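Local atomic coordinates of CofB (Escherichia coli, PDB entry 5AX6), a protein that serves as the homotrimeric minor pilin subunit of the type IVb pilus CFA/III of enterotoxigenic E. coli and probably takes part in pilus assembly. Residues 24-30 / 41-46; 51-55 / 83-87. Residues are numbered along the deposited sequence.

In the fold
Both contacts lie in the pilin domain, interaction 1 at the C-terminal end of helix 4-25 and interaction 2 packed beside it, with centres about 12 Å apart. Both are partly buried; interaction 1 is the larger (568 against 258 Å²) and the more polar: backbone hydrogen bonds and side-chain-to-carbonyl bonds tie the helix end to the hairpin of strands 29-34 and 37-42, and a second subunit reaches its 24-30 segment. Interaction 2 joins two irregular loops chiefly through aromatic rings and a proline, with one hydrogen bond across, and no other chain of the assembly touches it. The two adjoin directly: Phe-24 CD2 lies 3.6 Å from Phe-87 CD1, and Leu-45 CD2 3.5 Å from Tyr-54 O.

Interaction 1. Residues 24-30 / 41-46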
ATOM      1  N   PHE A  24      12.754 -27.626   5.234  1.00 15.50           N
ATOM      2  CA  PHE A  24      13.407 -28.262   4.094  1.00 15.93           C
ATOM      3  C   PHE A  24      12.498 -29.314   3.459  1.00 18.06           C
ATOM      4  O   PHE A  24      12.330 -29.363   2.227  1.00 17.81           O
ATOM      5  CB  PHE A  24      14.729 -28.889   4.543  1.00 18.38           C
ATOM      6  CG  PHE A  24      15.514 -29.551   3.435  1.00 14.89           C
ATOM      7  CD1 PHE A  24      16.109 -28.794   2.436  1.00 18.75           C
ATOM      8  CD2 PHE A  24      15.676 -30.930   3.414  1.00 16.82           C
ATOM      9  CE1 PHE A  24      16.838 -29.405   1.413  1.00 20.97           C
ATOM     10  CE2 PHE A  24      16.417 -31.544   2.412  1.00 21.62           C
ATOM     11  CZ  PHE A  24      16.998 -30.784   1.415  1.00 20.04           C
ATOM     12  N   VAL A  25      11.924 -30.161   4.308  1.00 16.02           N
ATOM     13  CA  VAL A  25      10.977 -31.173   3.847  1.00 15.93           C
ATOM     14  C   VAL A  25       9.819 -30.506   3.093  1.00 16.00           C
ATOM     15  O   VAL A  25       9.333 -31.034   2.082  1.00 17.43           O
ATOM     16  CB  VAL A  25      10.433 -32.006   5.028  1.00 17.33           C
ATOM     17  CG1 VAL A  25       9.215 -32.850   4.619  1.00 15.74           C
ATOM     18  CG2 VAL A  25      11.523 -32.913   5.574  1.00 16.57           C
ATOM     19  N   ALA A  26       9.384 -29.349   3.584  1.00 16.61           N
ATOM     20  CA  ALA A  26       8.209 -28.675   3.008  1.00 21.36           C
ATOM     21  C   ALA A  26       8.495 -27.918   1.702  1.00 23.26           C
ATOM     22  O   ALA A  26       7.600 -27.270   1.141  1.00 21.20           O
ATOM     23  CB  ALA A  26       7.611 -27.731   4.025  1.00 17.64           C
ATOM     24  N   GLU A  27       9.731 -27.978   1.211  1.00 18.03           N
ATOM     25  CA  GLU A  27      10.030 -27.369  -0.087  1.00 20.79           C
ATOM     26  C   GLU A  27      10.352 -28.437  -1.120  1.00 24.16           C
ATOM     27  O   GLU A  27      11.452 -28.977  -1.133  1.00 23.16           O
ATOM     28  CB  GLU A  27      11.197 -26.370   0.025  1.00 18.12           C
ATOM     29  CG  GLU A  27      10.874 -25.172   0.888  1.00 23.58           C
ATOM     30  CD  GLU A  27      12.051 -24.212   1.078  1.00 26.89           C
ATOM     31  OE1 GLU A  27      13.090 -24.376   0.402  1.00 20.70           O
ATOM     32  OE2 GLU A  27      11.925 -23.291   1.913  1.00 22.35           O
ATOM     33  N   GLU A  28       9.399 -28.750  -1.996  1.00 19.74           N
ATOM     34  CA  GLU A  28       9.678 -29.723  -3.038  1.00 20.55           C
ATOM     35  C   GLU A  28      10.599 -29.142  -4.100  1.00 23.49           C
ATOM     36  O   GLU A  28      11.430 -29.855  -4.668  1.00 23.80           O
ATOM     37  CB  GLU A  28       8.388 -30.224  -3.681  1.00 24.24           C
ATOM     38  CG  GLU A  28       8.649 -31.207  -4.798  1.00 29.61           C
ATOM     39  CD  GLU A  28       7.516 -32.200  -4.968  1.00 36.46           C
ATOM     40  OE1 GLU A  28       6.571 -32.171  -4.151  1.00 41.56           O
ATOM     41  OE2 GLU A  28       7.577 -33.009  -5.917  1.00 36.28           O
ATOM     42  N   GLN A  29      10.434 -27.851  -4.372  1.00 18.68           N
ATOM     43  CA  GLN A  29      11.343 -27.109  -5.231  1.00 22.08           C
ATOM     44  C   GLN A  29      12.201 -26.209  -4.348  1.00 24.53           C
ATOM     45  O   GLN A  29      11.672 -25.487  -3.503  1.00 21.25           O
ATOM     46  CB  GLN A  29      10.573 -26.277  -6.262  1.00 23.27           C
ATOM     47  CG  GLN A  29       9.737 -27.109  -7.237  1.00 23.24           C
ATOM     48  CD  GLN A  29      10.583 -27.993  -8.151  1.00 29.61           C
ATOM     49  OE1 GLN A  29      10.599 -29.223  -8.015  1.00 36.57           O
ATOM     50  NE2 GLN A  29      11.275 -27.373  -9.093  1.00 30.83           N
ATOM     51  N   ILE A  30      13.518 -26.258  -4.521  1.00 21.05           N
ATOM     52  CA  ILE A  30      14.395 -25.451  -3.673  1.00 18.76           C
ATOM     53  C   ILE A  30      15.314 -24.571  -4.493  1.00 21.31           C
ATOM     54  O   ILE A  30      15.597 -24.874  -5.650  1.00 22.40           O
ATOM     55  CB  ILE A  30      15.270 -26.324  -2.736  1.00 20.85           C
ATOM     56  CG1 ILE A  30      16.107 -27.306  -3.551  1.00 19.15           C
ATOM     57  CG2 ILE A  30      14.400 -27.082  -1.769  1.00 20.70           C
ATOM     58  CD1 ILE A  30      17.107 -28.090  -2.710  1.00 23.65           C
ATOM     59  N   ILE A  41      15.759 -26.137  -8.267  1.00 23.35           N
ATOM     60  CA  ILE A  41      15.818 -27.555  -8.561  1.00 21.17           C
ATOM     61  C   ILE A  41      14.831 -28.320  -7.692  1.00 22.72           C
ATOM     62  O   ILE A  41      14.317 -27.807  -6.695  1.00 22.87           O
ATOM     63  CB  ILE A  41      17.232 -28.139  -8.329  1.00 23.54           C
ATOM     64  CG1 ILE A  41      17.627 -27.975  -6.851  1.00 20.82           C
ATOM     65  CG2 ILE A  41      18.243 -27.482  -9.259  1.00 28.50           C
ATOM     66  CD1 ILE A  41      18.846 -28.787  -6.459  1.00 24.46           C
ATOM     67  N   THR A  42      14.555 -29.547  -8.094  1.00 21.04           N
ATOM     68  CA  THR A  42      13.797 -30.441  -7.251  1.00 21.27           C
ATOM     69  C   THR A  42      14.626 -30.758  -6.000  1.00 20.29           C
ATOM     70  O   THR A  42      15.806 -31.092  -6.101  1.00 19.70           O
ATOM     71  CB  THR A  42      13.440 -31.721  -8.005  1.00 25.48           C
ATOM     72  OG1 THR A  42      12.554 -31.391  -9.083  1.00 27.44           O
ATOM     73  CG2 THR A  42      12.767 -32.725  -7.076  1.00 25.32           C
ATOM     74  N   ASN A  43      14.004 -30.642  -4.833  1.00 19.50           N
ATOM     75  CA  ASN A  43      14.616 -31.091  -3.578  1.00 23.65           C
ATOM     76  C   ASN A  43      15.120 -32.537  -3.727  1.00 19.77           C
ATOM     77  O   ASN A  43      14.378 -33.408  -4.186  1.00 18.79           O
ATOM     78  CB  ASN A  43      13.593 -30.975  -2.434  1.00 18.38           C
ATOM     79  CG  ASN A  43      14.218 -31.135  -1.057  1.00 18.10           C
ATOM     80  OD1 ASN A  43      15.125 -31.947  -0.858  1.00 18.85           O
ATOM     81  ND2 ASN A  43      13.718 -30.364  -0.091  1.00 16.28           N
ATOM     82  N   PRO A  44      16.384 -32.801  -3.350  1.00 18.65           N
ATOM     83  CA  PRO A  44      16.895 -34.173  -3.474  1.00 20.09           C
ATOM     84  C   PRO A  44      16.058 -35.196  -2.708  1.00 17.58           C
ATOM     85  O   PRO A  44      16.107 -36.381  -3.036  1.00 19.91           O
ATOM     86  CB  PRO A  44      18.320 -34.080  -2.888  1.00 19.90           C
ATOM     87  CG  PRO A  44      18.328 -32.832  -2.072  1.00 21.68           C
ATOM     88  CD  PRO A  44      17.413 -31.887  -2.829  1.00 19.47           C
ATOM     89  N   LEU A  45      15.308 -34.752  -1.702  1.00 18.99           N
ATOM     90  CA  LEU A  45      14.372 -35.649  -1.028  1.00 18.54           C
ATOM     91  C   LEU A  45      13.435 -36.316  -2.026  1.00 22.39           C
ATOM     92  O   LEU A  45      13.023 -37.458  -1.836  1.00 20.08           O
ATOM     93  CB  LEU A  45      13.546 -34.884   0.015  1.00 16.92           C
ATOM     94  CG  LEU A  45      14.263 -34.343   1.254  1.00 17.65           C
ATOM     95  CD1 LEU A  45      13.288 -33.523   2.094  1.00 18.21           C
ATOM     96  CD2 LEU A  45      14.833 -35.475   2.086  1.00 17.23           C
ATOM     97  N   TYR A  46      13.095 -35.607  -3.100  1.00 19.02           N
ATOM     98  CA  TYR A  46      11.996 -36.061  -3.947  1.00 19.70           C
ATOM     99  C   TYR A  46      12.430 -36.482  -5.357  1.00 24.08           C
ATOM    100  O   TYR A  46      11.614 -36.563  -6.284  1.00 27.60           O
ATOM    101  CB  TYR A  46      10.930 -34.964  -3.990  1.00 23.61           C
ATOM    102  CG  TYR A  46      10.518 -34.547  -2.598  1.00 19.35           C
ATOM    103  CD1 TYR A  46       9.965 -35.472  -1.717  1.00 18.72           C
ATOM    104  CD2 TYR A  46      10.706 -33.241  -2.151  1.00 19.26           C
ATOM    105  CE1 TYR A  46       9.601 -35.105  -0.418  1.00 18.24           C
ATOM    106  CE2 TYR A  46      10.345 -32.860  -0.861  1.00 20.20           C
ATOM    107  CZ  TYR A  46       9.796 -33.793  -0.000  1.00 20.54           C
ATOM    108  OH  TYR A  46       9.440 -33.421   1.279  1.00 19.69           O
TER
HETATM  109  O   HOH W   1       8.270 -35.616  -6.514  1.00 33.24           O
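Backbone bonds and the side chains of Asn-43 and Tyr-46 close this contact. Ile-30 and Ile-41 form an antiparallel hydrogen-bonded pair, with Ile-30 N to Ile-41 O at 2.8 Å and Ile-41 N to Ile-30 O at 2.9 Å; Asn-43 N then donates to Glu-28 O (2.7 Å), beyond the non-hydrogen-bonded pair Gln-29 and Thr-42. The Asn-43 amide serves both segments: ND2 reaches Glu-27 O at 2.9 Å, while OD1 accepts from Leu-45 N at 2.9 Å in an Asx turn that leads into the 3-10 segment 44-45. Farther along, Tyr-46 OH donates to Val-25 O in a short bond of 2.5 Å, its ring running beside Glu-28, with CD2 3.8 Å from Glu-28 CA. A water bonds Glu-28 OE2 at 2.8 Å and, weakly, Tyr-46 O at 3.5 Å.

Apolar contacts fill in around these bonds. Leu-45 CD1 touches Phe-24 CE2 (3.7 Å) and Val-25 CG2 (3.9 Å), Ile-30 CG1 meets Ile-41 CG1 at 3.7 Å, and Ile-30 CD1 rests on Pro-44 CD at 3.8 Å. Arg-236 and Arg-240 of a second subunit hydrogen-bond Ala-26 O and Gln-29 O, respectively, placing this turn at a trimer interface. The whole is a helix-to-hairpin junction: helix 4-25 ends, and residues 43-46, leaving the two-stranded antiparallel hairpin 29-34/37-42, pack back against its last turn through Leu-45 and Tyr-46.

Interaction 2. Residues 51-55 / 83-87; sequences GIPYI and TRIFF. With ACT (acetate ion), chain B.
Two loops meet here without strand pairing; their nearest CA atoms, those of Pro-53 and Thr-83, are 7.1 Å apart. The 51-55 segment starts extended at Gly-51, whose N donates to OXT of an acetate ion at 2.8 Å, probably from the crystallisation liquor and also bonded by Ser-50. Ile-52 (phi/psi -58/139) turns its side-chain end away from 83-87, although its O lies over the Phe-86 ring, 4.3 Å from CE1. A cis peptide bond then leads to Pro-53 (-95/4), making a type VIa turn over 51-54 from which Tyr-54 N and Ile-55 N return weakly to Gly-51 O, at 3.0 and 3.3 Å.

The proline ring points at the partner loop, its CD over the face of Phe-86, 3.7 Å from the ring centroid and 21° off the normal, a CH-pi contact, while Pro-53 CG is 4.0 Å from Phe-87 CE2. Such proline-aromatic packing, joined to an aromatic cluster of Tyr-54, Phe-86 and Phe-87, links the loops that precede and follow strand 75-76 of the pilin-domain sheet. Residues 83-86 have helical phi/psi, with Phe-86 N on Thr-83 O and Phe-87 N on Arg-84 O, both at 3.1 Å.

Tyr-54 (chi1 m, chi2 -59°) reaches Phe-86 (m, -80°) and Phe-87 (m, -83°), which lie in roughly perpendicular directions from its ring; OH donates to Phe-86 O at 2.7 Å. The edge of Phe-86 meets the Tyr-54 face in an offset T-shaped pair (centroids 5.9 Å apart, planes at 88°), and the edge of Tyr-54 points at the face of Phe-87, edge-to-face (centroids 6.0 Å, planes 65°).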
ATOM      1  N   GLY A  51      20.358 -40.602  -3.336  1.00 28.41           N
ATOM      2  CA  GLY A  51      20.827 -41.643  -2.447  1.00 26.85           C
ATOM      3  C   GLY A  51      20.571 -41.293  -0.996  1.00 24.98           C
ATOM      4  O   GLY A  51      19.869 -40.325  -0.683  1.00 22.82           O
ATOM      5  N   ILE A  52      21.140 -42.098  -0.113  1.00 22.34           N
ATOM      6  CA  ILE A  52      21.092 -41.871   1.330  1.00 27.22           C
ATOM      7  C   ILE A  52      21.684 -40.511   1.694  1.00 23.53           C
ATOM      8  O   ILE A  52      22.712 -40.126   1.145  1.00 23.88           O
ATOM      9  CB  ILE A  52      21.865 -42.991   2.061  1.00 27.33           C
ATOM     10  CG1 ILE A  52      21.165 -44.336   1.840  1.00 31.69           C
ATOM     11  CG2 ILE A  52      22.036 -42.670   3.540  1.00 28.00           C
ATOM     12  CD1 ILE A  52      21.879 -45.525   2.480  1.00 38.03           C
ATOM     13  N   PRO A  53      21.057 -39.770   2.632  1.00 19.57           N
ATOM     14  CA  PRO A  53      19.861 -40.037   3.433  1.00 19.95           C
ATOM     15  C   PRO A  53      18.576 -39.461   2.832  1.00 17.42           C
ATOM     16  O   PRO A  53      17.522 -39.529   3.466  1.00 19.77           O
ATOM     17  CB  PRO A  53      20.176 -39.327   4.739  1.00 21.27           C
ATOM     18  CG  PRO A  53      20.885 -38.058   4.262  1.00 22.09           C
ATOM     19  CD  PRO A  53      21.698 -38.501   3.040  1.00 23.93           C
ATOM     20  N   TYR A  54      18.668 -38.878   1.645  1.00 17.00           N
ATOM     21  CA  TYR A  54      17.528 -38.169   1.084  1.00 17.08           C
ATOM     22  C   TYR A  54      16.374 -39.090   0.763  1.00 19.04           C
ATOM     23  O   TYR A  54      15.220 -38.685   0.870  1.00 21.50           O
ATOM     24  CB  TYR A  54      17.919 -37.439  -0.190  1.00 18.31           C
ATOM     25  CG  TYR A  54      18.964 -36.381   0.013  1.00 21.67           C
ATOM     26  CD1 TYR A  54      18.738 -35.316   0.876  1.00 19.83           C
ATOM     27  CD2 TYR A  54      20.173 -36.436  -0.675  1.00 20.45           C
ATOM     28  CE1 TYR A  54      19.694 -34.318   1.046  1.00 18.15           C
ATOM     29  CE2 TYR A  54      21.128 -35.446  -0.512  1.00 22.42           C
ATOM     30  CZ  TYR A  54      20.889 -34.404   0.350  1.00 18.55           C
ATOM     31  OH  TYR A  54      21.843 -33.416   0.523  1.00 25.18           O
ATOM     32  N   ILE A  55      16.682 -40.310   0.332  1.00 19.98           N
ATOM     33  CA  ILE A  55      15.616 -41.238  -0.055  1.00 21.00           C
ATOM     34  C   ILE A  55      15.095 -42.075   1.110  1.00 24.82           C
ATOM     35  O   ILE A  55      14.206 -42.904   0.919  1.00 19.29           O
ATOM     36  CB  ILE A  55      16.073 -42.210  -1.156  1.00 24.91           C
ATOM     37  CG1 ILE A  55      17.302 -42.999  -0.703  1.00 25.01           C
ATOM     38  CG2 ILE A  55      16.336 -41.465  -2.448  1.00 32.70           C
ATOM     39  CD1 ILE A  55      17.767 -44.029  -1.712  1.00 33.72           C
ATOM     40  N   THR A  83      25.249 -37.237   8.884  1.00 20.41           N
ATOM     41  CA  THR A  83      23.972 -36.832   8.311  1.00 20.12           C
ATOM     42  C   THR A  83      23.803 -35.328   8.166  1.00 23.04           C
ATOM     43  O   THR A  83      23.161 -34.870   7.221  1.00 21.10           O
ATOM     44  CB  THR A  83      22.821 -37.384   9.158  1.00 21.93           C
ATOM     45  OG1 THR A  83      22.909 -38.814   9.147  1.00 30.29           O
ATOM     46  CG2 THR A  83      21.474 -36.967   8.559  1.00 29.30           C
ATOM     47  N   ARG A  84      24.384 -34.550   9.078  1.00 19.90           N
ATOM     48  CA  ARG A  84      24.168 -33.107   9.027  1.00 19.41           C
ATOM     49  C   ARG A  84      24.659 -32.484   7.724  1.00 19.97           C
ATOM     50  O   ARG A  84      24.090 -31.492   7.252  1.00 19.00           O
ATOM     51  CB  ARG A  84      24.835 -32.402  10.222  1.00 21.63           C
ATOM     52  CG  ARG A  84      24.279 -30.993  10.426  1.00 21.41           C
ATOM     53  CD  ARG A  84      24.914 -30.236  11.603  1.00 17.89           C
ATOM     54  NE  ARG A  84      24.219 -28.966  11.833  1.00 17.60           N
ATOM     55  CZ  ARG A  84      23.159 -28.831  12.619  1.00 22.48           C
ATOM     56  NH1 ARG A  84      22.682 -29.883  13.273  1.00 20.54           N
ATOM     57  NH2 ARG A  84      22.580 -27.645  12.755  1.00 19.47           N
ATOM     58  N   ILE A  85      25.697 -33.054   7.121  1.00 20.89           N
ATOM     59  CA  ILE A  85      26.250 -32.452   5.909  1.00 19.28           C
ATOM     60  C   ILE A  85      25.256 -32.434   4.754  1.00 20.23           C
ATOM     61  O   ILE A  85      25.316 -31.555   3.902  1.00 18.70           O
ATOM     62  CB  ILE A  85      27.546 -33.161   5.450  1.00 26.67           C
ATOM     63  CG1 ILE A  85      27.242 -34.510   4.810  1.00 33.37           C
ATOM     64  CG2 ILE A  85      28.528 -33.302   6.628  1.00 24.92           C
ATOM     65  CD1 ILE A  85      28.438 -35.130   4.114  1.00 40.82           C
ATOM     66  N   PHE A  86      24.314 -33.369   4.739  1.00 18.97           N
ATOM     67  CA  PHE A  86      23.350 -33.410   3.635  1.00 17.87           C
ATOM     68  C   PHE A  86      22.202 -32.409   3.785  1.00 17.13           C
ATOM     69  O   PHE A  86      21.456 -32.165   2.835  1.00 20.60           O
ATOM     70  CB  PHE A  86      22.810 -34.840   3.501  1.00 16.47           C
ATOM     71  CG  PHE A  86      23.899 -35.841   3.264  1.00 24.18           C
ATOM     72  CD1 PHE A  86      24.435 -35.998   1.997  1.00 26.71           C
ATOM     73  CD2 PHE A  86      24.443 -36.575   4.319  1.00 22.28           C
ATOM     74  CE1 PHE A  86      25.463 -36.899   1.769  1.00 30.79           C
ATOM     75  CE2 PHE A  86      25.476 -37.482   4.086  1.00 21.08           C
ATOM     76  CZ  PHE A  86      25.984 -37.634   2.817  1.00 30.55           C
ATOM     77  N   PHE A  87      22.068 -31.828   4.971  1.00 16.95           N
ATOM     78  CA  PHE A  87      21.020 -30.846   5.225  1.00 16.63           C
ATOM     79  C   PHE A  87      21.591 -29.462   5.491  1.00 18.87           C
ATOM     80  O   PHE A  87      20.882 -28.566   5.955  1.00 18.53           O
ATOM     81  CB  PHE A  87      20.162 -31.293   6.397  1.00 17.37           C
ATOM     82  CG  PHE A  87      19.441 -32.568   6.124  1.00 17.86           C
ATOM     83  CD1 PHE A  87      18.240 -32.553   5.428  1.00 25.23           C
ATOM     84  CD2 PHE A  87      19.984 -33.782   6.517  1.00 17.00           C
ATOM     85  CE1 PHE A  87      17.575 -33.733   5.142  1.00 27.04           C
ATOM     86  CE2 PHE A  87      19.331 -34.971   6.242  1.00 21.28           C
ATOM     87  CZ  PHE A  87      18.119 -34.949   5.546  1.00 20.95           C
TER
HETATM   88  C   ACT B 601      21.696 -37.171  -4.169  1.00 40.35           C
HETATM   89  O   ACT B 601      20.641 -36.977  -4.819  1.00 48.96           O
HETATM   90  OXT ACT B 601      21.729 -38.189  -3.415  1.00 34.25           O
HETATM   91  CH3 ACT B 601      22.847 -36.220  -4.316  1.00 38.16           C